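Local coordinates for uncharacterized protein (Nostoc punctiforme, PDB 2QDR) that is of unknown function but adopts a double-stranded beta-helix fold of the cupin class and may act as a dioxygenase, at residues 199-204 with 295-300; 228-233 with 270-275; 94-99 with 156-161. All coordinates share one frame; numbering follows the deposited sequence.

How the contacts relate
From the N terminus, contact 3 comes first, joining strands 92-98 and 154-160 in one beta-sheet and closing a loop that is complete before the others begin. Contact 1 opens at residues 199-204, in the loop after strand 195-196, and closes only near the C terminus on strand 296-298. Contact 2 falls wholly within that long excursion and pairs strand 228-229 with strand 268-275, in the same sheet that strand 296-298 joins. Contacts 1 and 2 touch: Tyr298 O lies 2.7 Å from Gln233 N, a probable hydrogen bond, and Phe202 packs on Phe228. Contact 3 lies on the other side of the chain's centre, its own centre about 30 Å from that of contact 2.

Contact 1 (199-204 with 295-300); sequences TVQFVQ and VLSYAP
Gln201 reaches across to Val295 and Ser297 from CG outward, and its terminal amide holds the 295-300 segment at two points. From CB, which is directed at that segment, the chain continues to CG, set anti to the carbonyl carbon and beside the backbone N (chi1 -59°). There it approaches the hydroxyl of Ser297, with Gln201 CG 3.2 Å from Ser297 OG. A bend at chi2 (82°) then swings CD over to the Val295 side, where Gln201 CD comes within 3.5 Å of Val295 CG1. The two amide branches part company here. OE1 rests against the same valine methyl, a plain van der Waals contact, whereas NE2 donates twice. One bond runs from Gln201 NE2 to Val295 O at 3.1 Å, and the other from Gln201 NE2 to Ser297 OG at 3.0 Å. Both acceptors lie close to the amide plane, so the pair of bonds would fix the rotation of the group. Val295 O, however, is met from above its carbonyl plane, 74° out of it.

Strand 296-298 pairs with strand 233-236 in an antiparallel sheet of this cupin-type double-stranded beta-helix, with a backbone bond between Leu296 and Ile235. The glutamine therefore links the loop that precedes strand 205-212 to the C-terminal strand, and it also packs on Met234 of strand 233-236. Toward the start of both segments the contact becomes apolar: the methyl groups of Thr199 and Val295 meet with their side chains crossing at about a right angle, Thr199 CG2 lying 3.6 Å from Val295 CG2. Farther along the strand, Tyr298 OH is hydrogen-bonded to the backbone N of Gln128 of a second subunit.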
loop_
_atom_site.group_PDB
_atom_site.type_symbol
_atom_site.label_atom_id
_atom_site.label_comp_id
_atom_site.label_asym_id
_atom_site.label_seq_id
_atom_site.Cartn_x
_atom_site.Cartn_y
_atom_site.Cartn_z
ATOM N N THR A 199 -5.623 17.869 6.437
ATOM C CA THR A 199 -6.997 18.161 5.952
ATOM C C THR A 199 -7.295 17.678 4.523
ATOM O O THR A 199 -6.390 17.552 3.690
ATOM C CB THR A 199 -7.331 19.663 5.980
ATOM O OG1 THR A 199 -6.364 20.366 5.192
ATOM C CG2 THR A 199 -7.343 20.201 7.414
ATOM N N VAL A 200 -8.581 17.429 4.272
ATOM C CA VAL A 200 -9.098 16.958 2.974
ATOM C C VAL A 200 -9.035 18.030 1.867
ATOM O O VAL A 200 -8.860 17.705 0.683
ATOM C CB VAL A 200 -10.576 16.412 3.126
ATOM C CG1 VAL A 200 -11.255 16.108 1.766
ATOM C CG2 VAL A 200 -10.611 15.179 4.054
ATOM N N GLN A 201 -9.166 19.300 2.256
ATOM C CA GLN A 201 -9.142 20.415 1.300
ATOM C C GLN A 201 -7.725 20.751 0.784
ATOM O O GLN A 201 -7.582 21.161 -0.381
ATOM C CB GLN A 201 -9.766 21.681 1.896
ATOM C CG GLN A 201 -11.250 21.623 2.393
ATOM C CD GLN A 201 -11.451 21.047 3.795
ATOM O OE1 GLN A 201 -10.503 20.637 4.462
ATOM N NE2 GLN A 201 -12.697 21.050 4.254
ATOM N N PHE A 202 -6.702 20.588 1.637
ATOM C CA PHE A 202 -5.296 20.852 1.277
ATOM C C PHE A 202 -4.524 19.583 0.854
ATOM O O PHE A 202 -3.402 19.364 1.309
ATOM C CB PHE A 202 -4.566 21.558 2.435
ATOM C CG PHE A 202 -5.041 22.961 2.697
ATOM C CD1 PHE A 202 -6.152 23.207 3.481
ATOM C CD2 PHE A 202 -4.340 24.049 2.190
ATOM C CE1 PHE A 202 -6.559 24.509 3.742
ATOM C CE2 PHE A 202 -4.754 25.348 2.447
ATOM C CZ PHE A 202 -5.865 25.566 3.213
ATOM N N VAL A 203 -5.129 18.754 -0.004
ATOM C CA VAL A 203 -4.488 17.525 -0.531
ATOM C C VAL A 203 -3.287 17.868 -1.448
ATOM O O VAL A 203 -2.265 17.180 -1.408
ATOM C CB VAL A 203 -5.533 16.562 -1.265
ATOM C CG1 VAL A 203 -4.869 15.504 -2.185
ATOM C CG2 VAL A 203 -6.445 15.885 -0.261
ATOM N N GLN A 204 -3.414 18.940 -2.245
ATOM C CA GLN A 204 -2.365 19.415 -3.162
ATOM C C GLN A 204 -1.483 20.422 -2.443
ATOM O O GLN A 204 -1.372 21.595 -2.822
ATOM C CB GLN A 204 -2.979 20.027 -4.429
ATOM C CG GLN A 204 -3.857 19.110 -5.299
ATOM C CD GLN A 204 -3.127 17.894 -5.886
ATOM O OE1 GLN A 204 -3.009 17.774 -7.105
ATOM N NE2 GLN A 204 -2.617 17.010 -5.027
ATOM N N VAL A 295 -13.023 20.648 9.640
ATOM C CA VAL A 295 -12.791 21.654 8.592
ATOM C C VAL A 295 -13.953 21.387 7.664
ATOM O O VAL A 295 -13.991 20.354 6.995
ATOM C CB VAL A 295 -11.438 21.525 7.888
ATOM C CG1 VAL A 295 -11.231 22.662 6.869
ATOM C CG2 VAL A 295 -10.312 21.550 8.912
ATOM N N LEU A 296 -14.904 22.318 7.636
ATOM C CA LEU A 296 -16.137 22.170 6.874
ATOM C C LEU A 296 -16.163 23.008 5.608
ATOM O O LEU A 296 -16.187 24.236 5.688
ATOM C CB LEU A 296 -17.309 22.604 7.771
ATOM C CG LEU A 296 -17.312 22.108 9.221
ATOM C CD1 LEU A 296 -18.503 22.681 9.992
ATOM C CD2 LEU A 296 -17.313 20.609 9.255
ATOM N N SER A 297 -16.142 22.359 4.445
ATOM C CA SER A 297 -16.220 23.088 3.176
ATOM C C SER A 297 -17.628 23.669 3.035
ATOM O O SER A 297 -18.613 22.979 3.290
ATOM C CB SER A 297 -15.851 22.216 1.984
ATOM O OG SER A 297 -14.466 21.914 2.029
ATOM N N TYR A 298 -17.690 24.939 2.638
ATOM C CA TYR A 298 -18.931 25.703 2.501
ATOM C C TYR A 298 -18.995 26.434 1.151
ATOM O O TYR A 298 -18.007 27.029 0.727
ATOM C CB TYR A 298 -19.002 26.657 3.704
ATOM C CG TYR A 298 -20.135 27.650 3.732
ATOM C CD1 TYR A 298 -21.457 27.226 3.722
ATOM C CD2 TYR A 298 -19.885 29.022 3.912
ATOM C CE1 TYR A 298 -22.509 28.150 3.795
ATOM C CE2 TYR A 298 -20.933 29.950 4.000
ATOM C CZ TYR A 298 -22.239 29.506 3.943
ATOM O OH TYR A 298 -23.276 30.411 3.997
ATOM N N ALA A 299 -20.148 26.366 0.477
ATOM C CA ALA A 299 -20.336 27.016 -0.835
ATOM C C ALA A 299 -21.810 27.410 -1.037
ATOM O O ALA A 299 -22.556 26.723 -1.726
ATOM C CB ALA A 299 -19.849 26.116 -1.945
ATOM N N PRO A 300 -22.237 28.530 -0.423
ATOM C CA PRO A 300 -23.632 28.967 -0.543
ATOM C C PRO A 300 -24.029 29.500 -1.932
ATOM O O PRO A 300 -23.193 30.075 -2.633
ATOM C CB PRO A 300 -23.721 30.098 0.486
ATOM C CG PRO A 300 -22.346 30.613 0.605
ATOM C CD PRO A 300 -21.448 29.451 0.428
#

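Contact 2 (228-233 with 270-275); sequences FDNKYQ and LPRHIT
The Phe228 ring meets His273 at its edge, Phe228 CE2 lying 3.8 Å from His273 CB near the ring plane, and the two side chains run side by side in the same direction. Over one face of the phenyl ring, offset toward the rim, sits the backbone N of Asn230. The Arg272 guanidinium has Lys231 O over one face, while the carboxylate of Asp229 approaches it obliquely, the two flat groups being turned 38° apart. CG of Arg272 is anti to the backbone N (chi1 -174°) and the chain is extended as far as NE, which brings NE to Asp229 OD1. The salt bridge joins Arg272 NE to Asp229 OD1 at 3.0 Å through the syn lone pair of the oxygen. Arg272 NH2 also lies 3.1 Å from Asp229 OD2. OD1 is gripped a second time, by Lys231 N from above the carboxylate plane at 3.1 Å from Asp229 OD1, which makes an Asx turn. An alanine at Asp229 would probably leave the Arg272 guanidinium without its charged mate and Lys231 N without the acceptor that closes this turn.

On the opposite face of the sheet from Asp229 and Ile274, Phe228 CB packs 3.8 Å from Thr275 CG2, while the Thr275 hydroxyl is hydrogen-bonded to Tyr248 O. The backbones are joined by reciprocal bonds between Phe228 and Thr275 and by one from Asn230 N to His273 O. Beyond the turn, a water sits between the two segments, within hydrogen-bonding distance of Tyr232 O and Pro271 O. The arrangement is an antiparallel strand pair that parts at an Asx turn, between the places where strands 228-229 and 233-236 flank strand 268-275, within the double-stranded beta-helix of the cupin class.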
loop_
_atom_site.group_PDB
_atom_site.type_symbol
_atom_site.label_atom_id
_atom_site.label_comp_id
_atom_site.label_asym_id
_atom_site.label_seq_id
_atom_site.Cartn_x
_atom_site.Cartn_y
_atom_site.Cartn_z
ATOM N N PHE A 228 -3.030 26.059 -7.312
ATOM C CA PHE A 228 -3.870 25.627 -6.203
ATOM C C PHE A 228 -5.200 26.353 -6.211
ATOM O O PHE A 228 -5.256 27.541 -6.531
ATOM C CB PHE A 228 -3.138 25.868 -4.868
ATOM C CG PHE A 228 -3.946 25.513 -3.628
ATOM C CD1 PHE A 228 -4.065 24.194 -3.209
ATOM C CD2 PHE A 228 -4.550 26.511 -2.859
ATOM C CE1 PHE A 228 -4.792 23.876 -2.065
ATOM C CE2 PHE A 228 -5.279 26.202 -1.703
ATOM C CZ PHE A 228 -5.398 24.892 -1.304
ATOM N N ASP A 229 -6.261 25.621 -5.860
ATOM C CA ASP A 229 -7.609 26.153 -5.775
ATOM C C ASP A 229 -8.440 25.241 -4.861
ATOM O O ASP A 229 -8.871 24.179 -5.288
ATOM C CB ASP A 229 -8.221 26.273 -7.176
ATOM C CG ASP A 229 -9.581 26.967 -7.177
ATOM O OD1 ASP A 229 -10.085 27.333 -6.105
ATOM O OD2 ASP A 229 -10.135 27.170 -8.274
ATOM N N ASN A 230 -8.689 25.665 -3.618
ATOM C CA ASN A 230 -9.483 24.832 -2.663
ATOM C C ASN A 230 -10.986 24.746 -3.009
ATOM O O ASN A 230 -11.722 24.056 -2.314
ATOM C CB ASN A 230 -9.267 25.238 -1.188
ATOM C CG ASN A 230 -9.801 26.606 -0.861
ATOM O OD1 ASN A 230 -10.474 27.262 -1.665
ATOM N ND2 ASN A 230 -9.484 27.067 0.325
ATOM N N LYS A 231 -11.441 25.557 -3.967
ATOM C CA LYS A 231 -12.817 25.538 -4.519
ATOM C C LYS A 231 -13.940 26.128 -3.690
ATOM O O LYS A 231 -14.791 26.799 -4.260
ATOM C CB LYS A 231 -13.180 24.090 -4.983
ATOM C CG LYS A 231 -12.215 23.603 -6.082
ATOM C CD LYS A 231 -12.022 22.094 -6.129
ATOM C CE LYS A 231 -10.808 21.753 -7.017
ATOM N NZ LYS A 231 -10.429 20.322 -6.954
ATOM N N TYR A 232 -13.942 25.917 -2.371
ATOM C CA TYR A 232 -15.025 26.392 -1.520
ATOM C C TYR A 232 -14.525 27.214 -0.342
ATOM O O TYR A 232 -13.328 27.378 -0.149
ATOM C CB TYR A 232 -15.768 25.165 -0.990
ATOM C CG TYR A 232 -15.834 24.007 -1.966
ATOM C CD1 TYR A 232 -16.609 24.077 -3.120
ATOM C CD2 TYR A 232 -15.122 22.829 -1.724
ATOM C CE1 TYR A 232 -16.654 23.012 -4.019
ATOM C CE2 TYR A 232 -15.169 21.760 -2.614
ATOM C CZ TYR A 232 -15.936 21.854 -3.753
ATOM O OH TYR A 232 -15.985 20.786 -4.630
ATOM N N GLN A 233 -15.460 27.744 0.441
ATOM C CA GLN A 233 -15.119 28.489 1.641
ATOM C C GLN A 233 -14.905 27.434 2.715
ATOM O O GLN A 233 -15.227 26.262 2.493
ATOM C CB GLN A 233 -16.217 29.462 2.066
ATOM C CG GLN A 233 -16.577 30.485 1.000
ATOM C CD GLN A 233 -17.613 31.496 1.462
ATOM O OE1 GLN A 233 -17.564 32.004 2.583
ATOM N NE2 GLN A 233 -18.529 31.829 0.570
ATOM N N LEU A 270 -13.553 31.205 6.289
ATOM C CA LEU A 270 -12.497 31.609 5.357
ATOM C C LEU A 270 -12.900 31.510 3.891
ATOM O O LEU A 270 -13.397 30.465 3.467
ATOM C CB LEU A 270 -11.199 30.811 5.588
ATOM C CG LEU A 270 -10.334 31.288 6.770
ATOM C CD1 LEU A 270 -9.598 32.607 6.448
ATOM C CD2 LEU A 270 -11.123 31.431 8.089
ATOM N N PRO A 271 -12.683 32.593 3.107
ATOM C CA PRO A 271 -13.014 32.536 1.680
ATOM C C PRO A 271 -12.178 31.541 0.887
ATOM O O PRO A 271 -11.268 30.917 1.420
ATOM C CB PRO A 271 -12.687 33.956 1.183
ATOM C CG PRO A 271 -12.658 34.815 2.395
ATOM C CD PRO A 271 -12.183 33.936 3.486
ATOM N N ARG A 272 -12.495 31.422 -0.392
ATOM C CA ARG A 272 -11.807 30.521 -1.294
ATOM C C ARG A 272 -10.343 30.922 -1.414
ATOM O O ARG A 272 -10.044 32.107 -1.455
ATOM C CB ARG A 272 -12.487 30.596 -2.648
ATOM C CG ARG A 272 -12.034 29.631 -3.713
ATOM C CD ARG A 272 -12.856 29.887 -4.981
ATOM N NE ARG A 272 -12.752 28.800 -5.942
ATOM C CZ ARG A 272 -13.389 28.719 -7.116
ATOM N NH1 ARG A 272 -14.197 29.684 -7.547
ATOM N NH2 ARG A 272 -13.208 27.654 -7.881
ATOM N N HIS A 273 -9.452 29.932 -1.444
ATOM C CA HIS A 273 -8.010 30.122 -1.564
ATOM C C HIS A 273 -7.549 29.778 -2.961
ATOM O O HIS A 273 -7.828 28.677 -3.441
ATOM C CB HIS A 273 -7.245 29.215 -0.621
ATOM C CG HIS A 273 -7.347 29.586 0.825
ATOM N ND1 HIS A 273 -8.524 29.532 1.543
ATOM C CD2 HIS A 273 -6.380 29.918 1.713
ATOM C CE1 HIS A 273 -8.287 29.871 2.800
ATOM N NE2 HIS A 273 -6.992 30.100 2.931
ATOM N N ILE A 274 -6.844 30.703 -3.616
ATOM C CA ILE A 274 -6.324 30.465 -4.965
ATOM C C ILE A 274 -4.911 31.042 -5.077
ATOM O O ILE A 274 -4.637 32.117 -4.558
ATOM C CB ILE A 274 -7.228 31.052 -6.099
ATOM C CG1 ILE A 274 -8.714 30.667 -5.911
ATOM C CG2 ILE A 274 -6.703 30.608 -7.494
ATOM C CD1 ILE A 274 -9.690 31.168 -7.008
ATOM N N THR A 275 -4.022 30.302 -5.743
ATOM C CA THR A 275 -2.641 30.738 -5.984
ATOM C C THR A 275 -2.033 29.978 -7.161
ATOM O O THR A 275 -1.974 28.754 -7.153
ATOM C CB THR A 275 -1.723 30.629 -4.743
ATOM O OG1 THR A 275 -0.366 30.843 -5.152
ATOM C CG2 THR A 275 -1.805 29.284 -4.056
HETATM O O HOH W 1 -11.635 28.343 1.707
#

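Contact 3 (94-99 with 156-161)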
loop_
_atom_site.group_PDB
_atom_site.type_symbol
_atom_site.label_atom_id
_atom_site.label_comp_id
_atom_site.label_asym_id
_atom_site.label_seq_id
_atom_site.Cartn_x
_atom_site.Cartn_y
_atom_site.Cartn_z
ATOM N N SER A 94 4.384 38.154 17.796
ATOM C CA SER A 94 5.006 39.383 17.311
ATOM C C SER A 94 6.250 39.131 16.474
ATOM O O SER A 94 6.861 38.067 16.534
ATOM C CB SER A 94 5.309 40.297 18.503
ATOM O OG SER A 94 6.001 39.597 19.511
ATOM N N ARG A 95 6.580 40.131 15.668
ATOM C CA ARG A 95 7.722 40.109 14.782
ATOM C C ARG A 95 8.753 41.015 15.431
ATOM O O ARG A 95 8.579 42.243 15.459
ATOM C CB ARG A 95 7.300 40.612 13.419
ATOM C CG ARG A 95 8.357 40.564 12.339
ATOM C CD ARG A 95 7.800 41.256 11.139
ATOM N NE ARG A 95 8.726 41.365 10.020
ATOM C CZ ARG A 95 8.514 42.139 8.951
ATOM N NH1 ARG A 95 7.420 42.906 8.843
ATOM N NH2 ARG A 95 9.421 42.180 7.983
ATOM N N VAL A 96 9.800 40.409 15.991
ATOM C CA VAL A 96 10.854 41.158 16.670
ATOM C C VAL A 96 12.098 41.212 15.800
ATOM O O VAL A 96 12.270 40.365 14.920
ATOM C CB VAL A 96 11.215 40.573 18.085
ATOM C CG1 VAL A 96 9.991 40.560 18.998
ATOM C CG2 VAL A 96 11.833 39.171 18.015
ATOM N N VAL A 97 12.936 42.226 16.024
ATOM C CA VAL A 97 14.182 42.374 15.284
ATOM C C VAL A 97 15.288 42.640 16.289
ATOM O O VAL A 97 15.296 43.683 16.945
ATOM C CB VAL A 97 14.138 43.499 14.237
ATOM C CG1 VAL A 97 15.475 43.581 13.465
ATOM C CG2 VAL A 97 12.947 43.281 13.301
ATOM N N LEU A 98 16.208 41.685 16.401
ATOM C CA LEU A 98 17.340 41.776 17.304
ATOM C C LEU A 98 18.533 42.352 16.536
ATOM O O LEU A 98 18.812 41.902 15.425
ATOM C CB LEU A 98 17.672 40.396 17.856
ATOM C CG LEU A 98 16.525 39.679 18.576
ATOM C CD1 LEU A 98 17.005 38.341 19.096
ATOM C CD2 LEU A 98 15.945 40.497 19.729
ATOM N N PRO A 99 19.244 43.342 17.117
ATOM C CA PRO A 99 20.381 43.935 16.396
ATOM C C PRO A 99 21.644 43.047 16.337
ATOM O O PRO A 99 21.746 42.100 17.115
ATOM C CB PRO A 99 20.653 45.212 17.194
ATOM C CG PRO A 99 20.217 44.902 18.556
ATOM C CD PRO A 99 19.041 43.989 18.427
ATOM N N ILE A 156 12.565 37.473 13.954
ATOM C CA ILE A 156 11.966 36.297 14.550
ATOM C C ILE A 156 10.496 36.426 14.928
ATOM O O ILE A 156 10.065 37.489 15.367
ATOM C CB ILE A 156 12.675 36.017 15.924
ATOM C CG1 ILE A 156 14.204 36.145 15.842
ATOM C CG2 ILE A 156 12.318 34.633 16.496
ATOM C CD1 ILE A 156 14.922 35.929 17.168
ATOM N N LEU A 157 9.737 35.337 14.769
ATOM C CA LEU A 157 8.349 35.298 15.201
ATOM C C LEU A 157 8.464 34.926 16.673
ATOM O O LEU A 157 8.801 33.791 16.995
ATOM C CB LEU A 157 7.497 34.282 14.445
ATOM C CG LEU A 157 7.272 34.533 12.954
ATOM C CD1 LEU A 157 6.504 33.365 12.339
ATOM C CD2 LEU A 157 6.541 35.848 12.710
ATOM N N TRP A 158 8.240 35.901 17.551
ATOM C CA TRP A 158 8.336 35.724 18.994
ATOM C C TRP A 158 6.947 35.429 19.533
ATOM O O TRP A 158 6.081 36.304 19.515
ATOM C CB TRP A 158 8.912 36.990 19.610
ATOM C CG TRP A 158 9.240 36.912 21.048
ATOM C CD1 TRP A 158 8.418 37.198 22.101
ATOM C CD2 TRP A 158 10.513 36.577 21.607
ATOM N NE1 TRP A 158 9.104 37.040 23.286
ATOM C CE2 TRP A 158 10.391 36.661 23.007
ATOM C CE3 TRP A 158 11.747 36.211 21.057
ATOM C CZ2 TRP A 158 11.455 36.381 23.872
ATOM C CZ3 TRP A 158 12.807 35.938 21.915
ATOM C CH2 TRP A 158 12.650 36.018 23.307
HETATM N N MSE A 159 6.746 34.213 20.030
HETATM C CA MSE A 159 5.438 33.752 20.526
HETATM C C MSE A 159 5.375 33.412 22.020
HETATM O O MSE A 159 5.775 32.333 22.433
HETATM C CB MSE A 159 5.038 32.533 19.686
HETATM C CG MSE A 159 4.699 32.898 18.254
HETATM SE SE MSE A 159 4.720 31.442 17.000
HETATM C CE MSE A 159 6.631 31.123 16.895
ATOM N N GLU A 160 4.847 34.342 22.807
ATOM C CA GLU A 160 4.688 34.196 24.256
ATOM C C GLU A 160 3.332 33.534 24.482
ATOM O O GLU A 160 2.327 34.138 24.151
ATOM C CB GLU A 160 4.750 35.559 24.924
ATOM C CG GLU A 160 6.021 36.364 24.598
ATOM C CD GLU A 160 6.072 37.716 25.277
ATOM O OE1 GLU A 160 5.177 38.044 26.090
ATOM O OE2 GLU A 160 7.018 38.466 24.990
ATOM N N ASN A 161 3.289 32.317 25.039
ATOM C CA ASN A 161 2.020 31.569 25.204
ATOM C C ASN A 161 1.422 31.371 26.595
ATOM O O ASN A 161 0.214 31.158 26.707
ATOM C CB ASN A 161 2.193 30.157 24.643
ATOM C CG ASN A 161 2.627 30.126 23.201
ATOM O OD1 ASN A 161 2.445 31.078 22.440
ATOM N ND2 ASN A 161 3.184 28.997 22.806
HETATM O O HOH W 2 4.725 38.162 21.378
#
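Val96 meets both Trp158 and Ile156 because its chi1 of -59° sets CG1 anti to the carbonyl carbon, from where Val96 CG1 comes within 3.8 Å of Trp158 CB. Its other methyl, between the backbone N and the carbonyl carbon, lies with Val96 CG2 3.9 Å from Ile156 CB. The indole NE1 of Trp158 makes a weak hydrogen bond to Glu160 OE2. Farther along, Leu98 CD1 meets Ile156 CD1 at 3.7 Å, adding a further apolar contact.

The antiparallel backbones are joined by reciprocal bonds between Val96 and Ile156, and by a further pair between Ser94 and Trp158, of which the one from Ser94 N is weak. A water links the two strands beside the last pair, 2.7 Å from Ser94 OG, and donates to Trp158 O. On the opposite face from Val96, Arg95 forms a salt bridge with Glu155.

The antiparallel order 79-86, 92-98, 154-160, 113-117 places the contact in the middle of one sheet of the cupin-type double-stranded beta-helix, and on the Arg95 face Leu157 packs on Phe282 of strand 279-285, which belongs to another sheet.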